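Local structure of cytokinesis protein 2 (Saccharomyces cerevisiae, 4WPE) at residues D20-S31 against Y122-R133. The protein binds phospholipids, actin filaments and myosin II heavy chain and mediates the cytoskeletal rearrangements that yeast needs for cytokinesis. Sequence-based numbering, arbitrary orientation.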
loop_
_atom_site.group_PDB
_atom_site.type_symbol
_atom_site.label_atom_id
_atom_site.label_comp_id
_atom_site.label_asym_id
_atom_site.label_seq_id
_atom_site.Cartn_x
_atom_site.Cartn_y
_atom_site.Cartn_z
ATOM N N ASP A 20 50.579 2.189 -13.859
ATOM C CA ASP A 20 49.566 1.513 -13.054
ATOM C C ASP A 20 48.309 2.370 -12.906
ATOM O O ASP A 20 47.712 2.442 -11.831
ATOM C CB ASP A 20 50.139 1.148 -11.678
ATOM C CG ASP A 20 51.219 0.075 -11.759
ATOM O OD1 ASP A 20 51.291 -0.626 -12.791
ATOM O OD2 ASP A 20 52.010 -0.055 -10.798
ATOM N N ASN A 21 47.919 3.021 -13.998
ATOM C CA ASN A 21 46.704 3.825 -14.021
ATOM C C ASN A 21 45.466 2.947 -13.950
ATOM O O ASN A 21 44.559 3.201 -13.158
ATOM C CB ASN A 21 46.649 4.688 -15.282
ATOM C CG ASN A 21 47.856 5.589 -15.422
ATOM O OD1 ASN A 21 48.368 6.118 -14.436
ATOM N ND2 ASN A 21 48.319 5.768 -16.654
ATOM N N GLY A 22 45.445 1.908 -14.781
ATOM C CA GLY A 22 44.333 0.976 -14.842
ATOM C C GLY A 22 44.036 0.318 -13.510
ATOM O O GLY A 22 42.917 -0.131 -13.264
ATOM N N VAL A 23 45.046 0.266 -12.647
ATOM C CA VAL A 23 44.887 -0.276 -11.303
ATOM C C VAL A 23 43.910 0.565 -10.486
ATOM O O VAL A 23 42.900 0.061 -9.997
ATOM C CB VAL A 23 46.241 -0.348 -10.566
ATOM C CG1 VAL A 23 46.043 -0.762 -9.114
ATOM C CG2 VAL A 23 47.180 -1.312 -11.278
ATOM N N ASN A 24 44.214 1.852 -10.349
ATOM C CA ASN A 24 43.394 2.755 -9.553
ATOM C C ASN A 24 42.007 2.969 -10.151
ATOM O O ASN A 24 41.045 3.234 -9.428
ATOM C CB ASN A 24 44.110 4.092 -9.382
ATOM C CG ASN A 24 45.409 3.954 -8.613
ATOM O OD1 ASN A 24 45.468 3.248 -7.605
ATOM N ND2 ASN A 24 46.462 4.611 -9.094
ATOM N N ILE A 25 41.908 2.847 -11.470
ATOM C CA ILE A 25 40.623 2.937 -12.151
ATOM C C ILE A 25 39.718 1.768 -11.753
ATOM O O ILE A 25 38.545 1.962 -11.437
ATOM C CB ILE A 25 40.804 2.971 -13.681
ATOM C CG1 ILE A 25 41.336 4.337 -14.114
ATOM C CG2 ILE A 25 39.494 2.686 -14.392
ATOM C CD1 ILE A 25 42.331 4.275 -15.248
ATOM N N LEU A 26 40.272 0.559 -11.751
ATOM C CA LEU A 26 39.520 -0.625 -11.344
ATOM C C LEU A 26 39.202 -0.619 -9.852
ATOM O O LEU A 26 38.090 -0.958 -9.449
ATOM C CB LEU A 26 40.286 -1.900 -11.697
ATOM C CG LEU A 26 40.366 -2.244 -13.182
ATOM C CD1 LEU A 26 41.027 -3.600 -13.375
ATOM C CD2 LEU A 26 38.985 -2.217 -13.811
ATOM N N LEU A 27 40.183 -0.248 -9.036
ATOM C CA LEU A 27 39.978 -0.172 -7.594
ATOM C C LEU A 27 38.929 0.882 -7.257
ATOM O O LEU A 27 38.141 0.714 -6.326
ATOM C CB LEU A 27 41.290 0.138 -6.873
ATOM C CG LEU A 27 42.313 -0.998 -6.841
ATOM C CD1 LEU A 27 43.561 -0.581 -6.080
ATOM C CD2 LEU A 27 41.696 -2.239 -6.223
ATOM N N GLY A 28 38.921 1.964 -8.027
ATOM C CA GLY A 28 37.941 3.018 -7.845
ATOM C C GLY A 28 36.550 2.548 -8.222
ATOM O O GLY A 28 35.574 2.852 -7.532
ATOM N N HIS A 29 36.466 1.793 -9.314
ATOM C CA HIS A 29 35.186 1.316 -9.824
ATOM C C HIS A 29 34.513 0.317 -8.880
ATOM O O HIS A 29 33.316 0.422 -8.604
ATOM C CB HIS A 29 35.363 0.680 -11.203
ATOM C CG HIS A 29 34.089 0.210 -11.818
ATOM N ND1 HIS A 29 32.959 1.015 -11.907
ATOM C CD2 HIS A 29 33.735 -0.968 -12.375
ATOM C CE1 HIS A 29 31.992 0.349 -12.487
ATOM N NE2 HIS A 29 32.433 -0.868 -12.787
ATOM N N ILE A 30 35.283 -0.655 -8.398
ATOM C CA ILE A 30 34.757 -1.667 -7.489
ATOM C C ILE A 30 34.317 -1.024 -6.173
ATOM O O ILE A 30 33.272 -1.370 -5.619
ATOM C CB ILE A 30 35.799 -2.783 -7.221
ATOM C CG1 ILE A 30 35.682 -3.890 -8.271
ATOM C CG2 ILE A 30 35.617 -3.393 -5.839
ATOM C CD1 ILE A 30 36.217 -3.523 -9.638
ATOM N N SER A 31 35.108 -0.068 -5.696
ATOM C CA SER A 31 34.828 0.620 -4.440
ATOM C C SER A 31 33.547 1.447 -4.508
ATOM O O SER A 31 32.757 1.459 -3.565
ATOM C CB SER A 31 36.005 1.519 -4.057
ATOM O OG SER A 31 35.607 2.516 -3.133
ATOM N N TYR A 122 37.379 -6.387 -0.523
ATOM C CA TYR A 122 37.967 -5.255 -1.227
ATOM C C TYR A 122 39.089 -4.614 -0.417
ATOM O O TYR A 122 40.132 -4.255 -0.964
ATOM C CB TYR A 122 36.906 -4.204 -1.559
ATOM C CG TYR A 122 37.508 -2.899 -2.019
ATOM C CD1 TYR A 122 37.993 -2.757 -3.312
ATOM C CD2 TYR A 122 37.613 -1.815 -1.157
ATOM C CE1 TYR A 122 38.556 -1.569 -3.739
ATOM C CE2 TYR A 122 38.177 -0.622 -1.575
ATOM C CZ TYR A 122 38.646 -0.505 -2.867
ATOM O OH TYR A 122 39.205 0.680 -3.291
ATOM N N THR A 123 38.862 -4.463 0.884
ATOM C CA THR A 123 39.856 -3.881 1.779
ATOM C C THR A 123 41.141 -4.707 1.783
ATOM O O THR A 123 42.241 -4.159 1.696
ATOM C CB THR A 123 39.307 -3.757 3.217
ATOM O OG1 THR A 123 38.304 -2.734 3.253
ATOM C CG2 THR A 123 40.416 -3.396 4.192
ATOM N N THR A 124 40.992 -6.025 1.863
ATOM C CA THR A 124 42.130 -6.935 1.835
ATOM C C THR A 124 42.879 -6.860 0.503
ATOM O O THR A 124 44.109 -6.803 0.477
ATOM C CB THR A 124 41.688 -8.386 2.084
ATOM O OG1 THR A 124 41.111 -8.490 3.390
ATOM C CG2 THR A 124 42.870 -9.330 1.983
ATOM N N LEU A 125 42.131 -6.851 -0.596
ATOM C CA LEU A 125 42.722 -6.770 -1.931
ATOM C C LEU A 125 43.531 -5.494 -2.117
ATOM O O LEU A 125 44.671 -5.538 -2.574
ATOM C CB LEU A 125 41.639 -6.849 -3.006
ATOM C CG LEU A 125 41.384 -8.224 -3.621
ATOM C CD1 LEU A 125 40.438 -8.111 -4.804
ATOM C CD2 LEU A 125 42.691 -8.863 -4.043
ATOM N N SER A 126 42.934 -4.362 -1.760
ATOM C CA SER A 126 43.584 -3.067 -1.926
ATOM C C SER A 126 44.882 -2.976 -1.134
ATOM O O SER A 126 45.850 -2.363 -1.584
ATOM C CB SER A 126 42.638 -1.946 -1.509
ATOM O OG SER A 126 41.588 -1.810 -2.448
ATOM N N GLY A 127 44.899 -3.589 0.044
ATOM C CA GLY A 127 46.096 -3.624 0.861
ATOM C C GLY A 127 47.194 -4.406 0.170
ATOM O O GLY A 127 48.340 -3.959 0.099
ATOM N N LYS A 128 46.834 -5.579 -0.343
ATOM C CA LYS A 128 47.767 -6.424 -1.081
ATOM C C LYS A 128 48.285 -5.711 -2.317
ATOM O O LYS A 128 49.464 -5.811 -2.649
ATOM C CB LYS A 128 47.103 -7.737 -1.481
ATOM C CG LYS A 128 48.024 -8.724 -2.171
ATOM C CD LYS A 128 47.342 -10.077 -2.292
ATOM C CE LYS A 128 48.161 -11.062 -3.104
ATOM N NZ LYS A 128 47.486 -12.390 -3.157
ATOM N N ILE A 129 47.402 -4.987 -3.000
ATOM C CA ILE A 129 47.817 -4.218 -4.163
ATOM C C ILE A 129 48.845 -3.163 -3.751
ATOM O O ILE A 129 49.981 -3.198 -4.217
ATOM C CB ILE A 129 46.628 -3.546 -4.865
ATOM C CG1 ILE A 129 45.657 -4.607 -5.390
ATOM C CG2 ILE A 129 47.117 -2.681 -6.008
ATOM C CD1 ILE A 129 46.059 -5.218 -6.715
ATOM N N GLU A 130 48.454 -2.260 -2.851
ATOM C CA GLU A 130 49.325 -1.172 -2.395
ATOM C C GLU A 130 50.697 -1.670 -1.952
ATOM O O GLU A 130 51.713 -1.080 -2.304
ATOM C CB GLU A 130 48.663 -0.396 -1.249
ATOM N N ARG A 131 50.722 -2.759 -1.190
ATOM C CA ARG A 131 51.978 -3.331 -0.724
ATOM C C ARG A 131 52.875 -3.755 -1.890
ATOM O O ARG A 131 54.089 -3.532 -1.855
ATOM C CB ARG A 131 51.711 -4.525 0.198
ATOM N N LEU A 132 52.283 -4.348 -2.924
ATOM C CA LEU A 132 53.070 -4.851 -4.052
ATOM C C LEU A 132 53.668 -3.735 -4.920
ATOM O O LEU A 132 54.854 -3.754 -5.202
ATOM C CB LEU A 132 52.230 -5.807 -4.917
ATOM C CG LEU A 132 51.916 -7.198 -4.350
ATOM C CD1 LEU A 132 51.203 -8.058 -5.381
ATOM C CD2 LEU A 132 53.174 -7.889 -3.868
ATOM N N ARG A 133 52.867 -2.761 -5.333
ATOM C CA ARG A 133 53.375 -1.703 -6.204
ATOM C C ARG A 133 54.286 -0.717 -5.451
ATOM O O ARG A 133 55.043 0.038 -6.090
ATOM C CB ARG A 133 52.244 -0.929 -6.886
ATOM C CG ARG A 133 50.874 -1.029 -6.240
ATOM C CD ARG A 133 49.861 -0.073 -6.896
ATOM N NE ARG A 133 50.319 1.317 -6.934
ATOM C CZ ARG A 133 49.682 2.305 -7.555
ATOM N NH1 ARG A 133 48.556 2.059 -8.211
ATOM N NH2 ARG A 133 50.171 3.538 -7.526
#
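Leu27 and Ile30 on helix 21-35 meet Tyr122 on helix 76-162; the two segments run nearly antiparallel (167°) in the elongated, all-helical F-BAR domain. The apolar contacts run from Ile30 to Val23. Tyr122 CG lies anti to the backbone N (chi1 168°), which carries the ring across to helix 21-35. There Ile30 CG2 lies 3.5 Å from Tyr122 CD1, Ser31 CA sits over one face toward the rim, and Ser31 CB is 3.4 Å from Tyr122 OH. Ser126 OG, weakly hydrogen-bonded to Tyr122 O, lies over the opposite face, also toward the rim. Leu27 splits its methyls: CD2 goes to Ser126 OG and the Tyr122 ring, CD1 to Ile129 CG2. That same Ile129 CG2 packs on Val23 CG1 at 3.8 Å, and Trp212 and Leu215 of helix 170-259 touch Ile129 too. A leucine in place of Tyr122 would probably open a gap beside Ser31 and leave Ile30 CG2 without its ring neighbour.

Polar groups meet at both ends. Tyr122 OH comes within 3.2 Å of Leu27 O. The Arg133 chain, bent at chi3 (-54°), brings its guanidinium under Asp20 CB, which lies over one face, with Asn24 OD1 3.4 Å from Arg133 NH1. Asp20 OD2, 4.4 Å from Arg133 NE, is too far for a salt bridge, so any attraction is probably one of charge alone; Val23 CG1 meets the guanidinium edge 3.9 Å from Arg133 NH1.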